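Long-range contact in disulfide oxidoreductase (Xylella fastidiosa, PDB 2REM), which probably catalyses the formation of disulfide bonds in periplasmic proteins, as a thioredoxin-fold enzyme of the DsbA family: residues 156-168 / 172-186. Residues are numbered along the deposited sequence; the frame is centred on the assembly and turned at random.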
# COMPACT_ATOMS: atom_id res chain seq x y z
N THR A 156 -4.21 -9.17 -0.63
CA THR A 156 -3.68 -8.07 0.14
C THR A 156 -4.07 -8.33 1.60
O THR A 156 -5.01 -9.07 1.86
CB THR A 156 -4.34 -6.74 -0.33
OG1 THR A 156 -5.77 -6.88 -0.28
CG2 THR A 156 -3.91 -6.38 -1.75
N PRO A 157 -3.34 -7.74 2.55
CA PRO A 157 -2.13 -6.96 2.30
C PRO A 157 -0.96 -7.83 1.85
O PRO A 157 -0.85 -8.99 2.25
CB PRO A 157 -1.80 -6.38 3.68
CG PRO A 157 -2.38 -7.38 4.65
CD PRO A 157 -3.67 -7.77 3.99
N THR A 158 -0.09 -7.25 1.06
CA THR A 158 1.13 -7.94 0.66
C THR A 158 2.30 -7.01 0.91
O THR A 158 2.32 -5.87 0.43
CB THR A 158 1.07 -8.35 -0.82
OG1 THR A 158 0.10 -9.38 -0.97
CG2 THR A 158 2.42 -8.88 -1.29
N ILE A 159 3.25 -7.52 1.67
CA ILE A 159 4.48 -6.80 1.95
C ILE A 159 5.57 -7.24 0.98
O ILE A 159 5.76 -8.45 0.74
CB ILE A 159 4.95 -7.03 3.40
CG1 ILE A 159 3.87 -6.57 4.40
CG2 ILE A 159 6.32 -6.33 3.61
CD1 ILE A 159 3.53 -5.07 4.32
N VAL A 160 6.26 -6.25 0.39
CA VAL A 160 7.34 -6.48 -0.54
C VAL A 160 8.57 -5.71 -0.08
O VAL A 160 8.51 -4.48 0.11
CB VAL A 160 6.99 -6.05 -1.98
CG1 VAL A 160 8.10 -6.48 -2.98
CG2 VAL A 160 5.61 -6.57 -2.42
N VAL A 161 9.68 -6.42 0.09
CA VAL A 161 10.93 -5.80 0.50
C VAL A 161 11.84 -5.62 -0.69
O VAL A 161 12.17 -6.59 -1.39
CB VAL A 161 11.66 -6.60 1.61
CG1 VAL A 161 12.92 -5.87 2.08
CG2 VAL A 161 10.71 -6.81 2.82
N ASN A 162 12.22 -4.36 -0.93
CA ASN A 162 13.15 -4.00 -2.01
C ASN A 162 12.73 -4.48 -3.39
O ASN A 162 13.57 -4.65 -4.28
CB ASN A 162 14.58 -4.48 -1.67
CG ASN A 162 15.29 -3.54 -0.72
OD1 ASN A 162 14.78 -2.46 -0.41
ND2 ASN A 162 16.45 -3.96 -0.23
N GLY A 163 11.42 -4.69 -3.55
CA GLY A 163 10.86 -5.17 -4.82
C GLY A 163 11.28 -6.60 -5.14
O GLY A 163 11.05 -7.09 -6.23
N ARG A 164 11.91 -7.24 -4.17
CA ARG A 164 12.57 -8.51 -4.42
C ARG A 164 11.96 -9.64 -3.61
O ARG A 164 11.93 -10.77 -4.06
CB ARG A 164 14.05 -8.39 -4.10
CG ARG A 164 14.87 -9.57 -4.46
CD ARG A 164 16.33 -9.18 -4.43
NE ARG A 164 17.19 -10.31 -4.70
CZ ARG A 164 18.48 -10.34 -4.41
NH1 ARG A 164 19.04 -9.28 -3.84
NH2 ARG A 164 19.19 -11.41 -4.70
N TYR A 165 11.50 -9.35 -2.40
CA TYR A 165 10.98 -10.40 -1.54
C TYR A 165 9.58 -10.09 -1.15
O TYR A 165 9.31 -9.05 -0.55
CB TYR A 165 11.85 -10.59 -0.31
CG TYR A 165 13.28 -10.85 -0.68
CD1 TYR A 165 14.25 -9.86 -0.51
CD2 TYR A 165 13.65 -12.06 -1.23
CE1 TYR A 165 15.56 -10.09 -0.87
CE2 TYR A 165 14.96 -12.30 -1.60
CZ TYR A 165 15.90 -11.31 -1.40
OH TYR A 165 17.19 -11.54 -1.76
N MET A 166 8.68 -11.00 -1.49
CA MET A 166 7.28 -10.81 -1.19
C MET A 166 6.93 -11.74 -0.06
O MET A 166 7.05 -12.97 -0.18
CB MET A 166 6.44 -11.07 -2.44
CG MET A 166 4.94 -11.00 -2.19
SD MET A 166 4.00 -11.14 -3.73
CE MET A 166 4.51 -12.70 -4.45
N VAL A 167 6.49 -11.14 1.04
CA VAL A 167 6.16 -11.90 2.24
C VAL A 167 4.90 -12.72 1.97
O VAL A 167 3.96 -12.26 1.32
CB VAL A 167 5.95 -10.95 3.44
CG1 VAL A 167 5.57 -11.73 4.70
CG2 VAL A 167 7.24 -10.16 3.71
N THR A 168 4.90 -13.95 2.48
CA THR A 168 3.73 -14.81 2.39
C THR A 168 3.50 -15.32 3.81
O THR A 168 3.77 -16.49 4.13
CB THR A 168 3.96 -15.95 1.39
OG1 THR A 168 5.07 -16.74 1.84
CG2 THR A 168 4.28 -15.39 0.00
N PHE A 172 -0.94 -11.40 10.58
CA PHE A 172 -0.31 -10.07 10.58
C PHE A 172 1.03 -10.05 11.30
O PHE A 172 1.99 -9.49 10.78
CB PHE A 172 -1.24 -9.04 11.21
CG PHE A 172 -2.50 -8.82 10.43
CD1 PHE A 172 -3.66 -8.38 11.07
CD2 PHE A 172 -2.55 -9.10 9.07
CE1 PHE A 172 -4.83 -8.18 10.37
CE2 PHE A 172 -3.73 -8.91 8.34
CZ PHE A 172 -4.87 -8.46 9.00
N GLU A 173 1.08 -10.66 12.49
CA GLU A 173 2.33 -10.73 13.26
C GLU A 173 3.44 -11.48 12.54
O GLU A 173 4.58 -11.04 12.53
CB GLU A 173 2.11 -11.34 14.64
CG GLU A 173 2.30 -10.33 15.75
CD GLU A 173 1.22 -9.27 15.74
OE1 GLU A 173 0.02 -9.65 15.66
OE2 GLU A 173 1.56 -8.06 15.82
N ASP A 174 3.09 -12.62 11.96
CA ASP A 174 4.04 -13.42 11.18
C ASP A 174 4.52 -12.59 9.99
O ASP A 174 5.70 -12.57 9.65
CB ASP A 174 3.34 -14.70 10.72
CG ASP A 174 4.27 -15.66 10.00
OD1 ASP A 174 3.82 -16.22 8.96
OD2 ASP A 174 5.43 -15.87 10.46
N THR A 175 3.59 -11.92 9.35
CA THR A 175 3.94 -11.08 8.21
C THR A 175 5.00 -10.05 8.59
O THR A 175 5.97 -9.86 7.84
CB THR A 175 2.69 -10.41 7.63
OG1 THR A 175 1.92 -11.43 7.00
CG2 THR A 175 3.06 -9.39 6.57
N LEU A 176 4.82 -9.42 9.75
CA LEU A 176 5.74 -8.38 10.22
C LEU A 176 7.07 -8.97 10.68
O LEU A 176 8.12 -8.37 10.44
CB LEU A 176 5.09 -7.52 11.30
CG LEU A 176 3.99 -6.57 10.76
CD1 LEU A 176 3.47 -5.64 11.85
CD2 LEU A 176 4.45 -5.77 9.54
N ARG A 177 7.02 -10.15 11.28
CA ARG A 177 8.22 -10.86 11.71
C ARG A 177 9.05 -11.26 10.49
O ARG A 177 10.27 -11.14 10.51
CB ARG A 177 7.88 -12.12 12.50
CG ARG A 177 7.38 -11.86 13.94
CD ARG A 177 7.19 -13.19 14.67
NE ARG A 177 5.86 -13.30 15.25
CZ ARG A 177 4.92 -14.15 14.83
NH1 ARG A 177 5.17 -14.99 13.84
NH2 ARG A 177 3.73 -14.18 15.42
N ILE A 178 8.39 -11.71 9.43
CA ILE A 178 9.12 -12.13 8.23
C ILE A 178 9.70 -10.88 7.58
O ILE A 178 10.83 -10.90 7.06
CB ILE A 178 8.18 -12.88 7.23
CG1 ILE A 178 7.68 -14.20 7.83
CG2 ILE A 178 8.85 -13.08 5.84
CD1 ILE A 178 6.38 -14.65 7.14
N THR A 179 8.93 -9.80 7.60
CA THR A 179 9.39 -8.53 7.05
C THR A 179 10.64 -8.08 7.80
O THR A 179 11.63 -7.68 7.18
CB THR A 179 8.31 -7.45 7.14
OG1 THR A 179 7.15 -7.90 6.45
CG2 THR A 179 8.78 -6.15 6.51
N ASP A 180 10.60 -8.14 9.13
CA ASP A 180 11.75 -7.80 9.98
C ASP A 180 12.98 -8.59 9.57
O ASP A 180 14.06 -8.03 9.40
CB ASP A 180 11.46 -8.07 11.45
CG ASP A 180 10.54 -7.06 12.05
OD1 ASP A 180 10.36 -5.98 11.47
OD2 ASP A 180 9.99 -7.35 13.13
N TYR A 181 12.81 -9.91 9.43
CA TYR A 181 13.91 -10.77 9.00
C TYR A 181 14.49 -10.31 7.66
O TYR A 181 15.72 -10.22 7.51
CB TYR A 181 13.45 -12.25 8.92
CG TYR A 181 14.37 -13.11 8.07
CD1 TYR A 181 14.11 -13.31 6.72
CD2 TYR A 181 15.52 -13.67 8.62
CE1 TYR A 181 14.96 -14.08 5.94
CE2 TYR A 181 16.38 -14.42 7.85
CZ TYR A 181 16.09 -14.62 6.50
OH TYR A 181 16.93 -15.38 5.72
N LEU A 182 13.62 -10.05 6.68
CA LEU A 182 14.04 -9.65 5.33
C LEU A 182 14.69 -8.28 5.35
O LEU A 182 15.67 -8.05 4.64
CB LEU A 182 12.87 -9.63 4.35
CG LEU A 182 12.18 -10.96 4.03
CD1 LEU A 182 10.90 -10.66 3.26
CD2 LEU A 182 13.14 -11.85 3.22
N VAL A 183 14.12 -7.36 6.13
CA VAL A 183 14.71 -6.02 6.27
C VAL A 183 16.09 -6.11 6.91
O VAL A 183 17.05 -5.51 6.44
CB VAL A 183 13.82 -5.06 7.07
CG1 VAL A 183 14.64 -3.84 7.51
CG2 VAL A 183 12.58 -4.63 6.24
N SER A 184 16.22 -6.89 7.98
CA SER A 184 17.53 -7.06 8.62
C SER A 184 18.54 -7.71 7.69
O SER A 184 19.74 -7.38 7.72
CB SER A 184 17.39 -7.88 9.88
OG SER A 184 16.68 -7.12 10.83
N ARG A 185 18.05 -8.66 6.90
CA ARG A 185 18.92 -9.37 5.98
C ARG A 185 19.42 -8.44 4.86
O ARG A 185 20.59 -8.49 4.51
CB ARG A 185 18.21 -10.59 5.40
CG ARG A 185 19.17 -11.52 4.66
CD ARG A 185 18.49 -12.71 4.10
NE ARG A 185 17.44 -12.37 3.15
CZ ARG A 185 16.83 -13.27 2.39
NH1 ARG A 185 17.21 -14.55 2.48
NH2 ARG A 185 15.88 -12.92 1.54
N GLU A 186 18.55 -7.58 4.34
CA GLU A 186 18.95 -6.53 3.40
C GLU A 186 19.96 -5.58 4.03
O GLU A 186 20.96 -5.21 3.39
CB GLU A 186 17.74 -5.72 2.93
CG GLU A 186 16.78 -6.54 2.08
CD GLU A 186 17.51 -7.22 0.91
OE1 GLU A 186 17.77 -8.44 0.98
OE2 GLU A 186 17.83 -6.52 -0.07
O HOH W 1 18.36 -7.39 -2.40
O HOH W 2 19.17 -10.02 -0.58
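The C-terminal helix packs against the beta hairpin 158-167 of the thioredoxin fold, through a buried apolar layer that ends in a polar cluster. Helix 172-186 runs almost parallel to strand 158-161, 9° between axes. Centrally, Val167 CG1, anti to the backbone N (chi1 179°), meets Ile178 CG2 at 3.7 Å, while Val167 CG2 touches Leu182 CD1 and Thr179 OG1. Val161 CG2 meets Leu182 CB, and Val161 CG1 meets Glu186 CG. Ile159 reaches Thr175 CG2 with CG1 and Thr179 OG1 with CG2. That buried hydroxyl donates to Thr175 O (2.7 Å), which accepts Thr179 N from the opposite face of its plane.

At the hairpin turn, Asn162 ND2 donates to the anti lone pair of Glu186 OE2 at 2.9 Å; Asn162 OD1 accepts from Glu28 N. Water 2 links Glu186 OE1 to Tyr165 OH. Arg185 NH2 lies over one Tyr165 ring face in a cation-pi contact, the guanidinium tilted 55° to the ring; Arg185 NH1 is hydrogen-bonded to Tyr11 OH. Arg164 CG lies over the opposite face. A classic beta bulge places Arg164 and Tyr165 opposite Val161.

Pro157, the fold's cis-proline, lies beside the probably redox-active Cys37-Cys40 motif and touches Phe172, which stacks on Phe43 of helix 38-52. Strands 27-33 and 11-13 flank the hairpin.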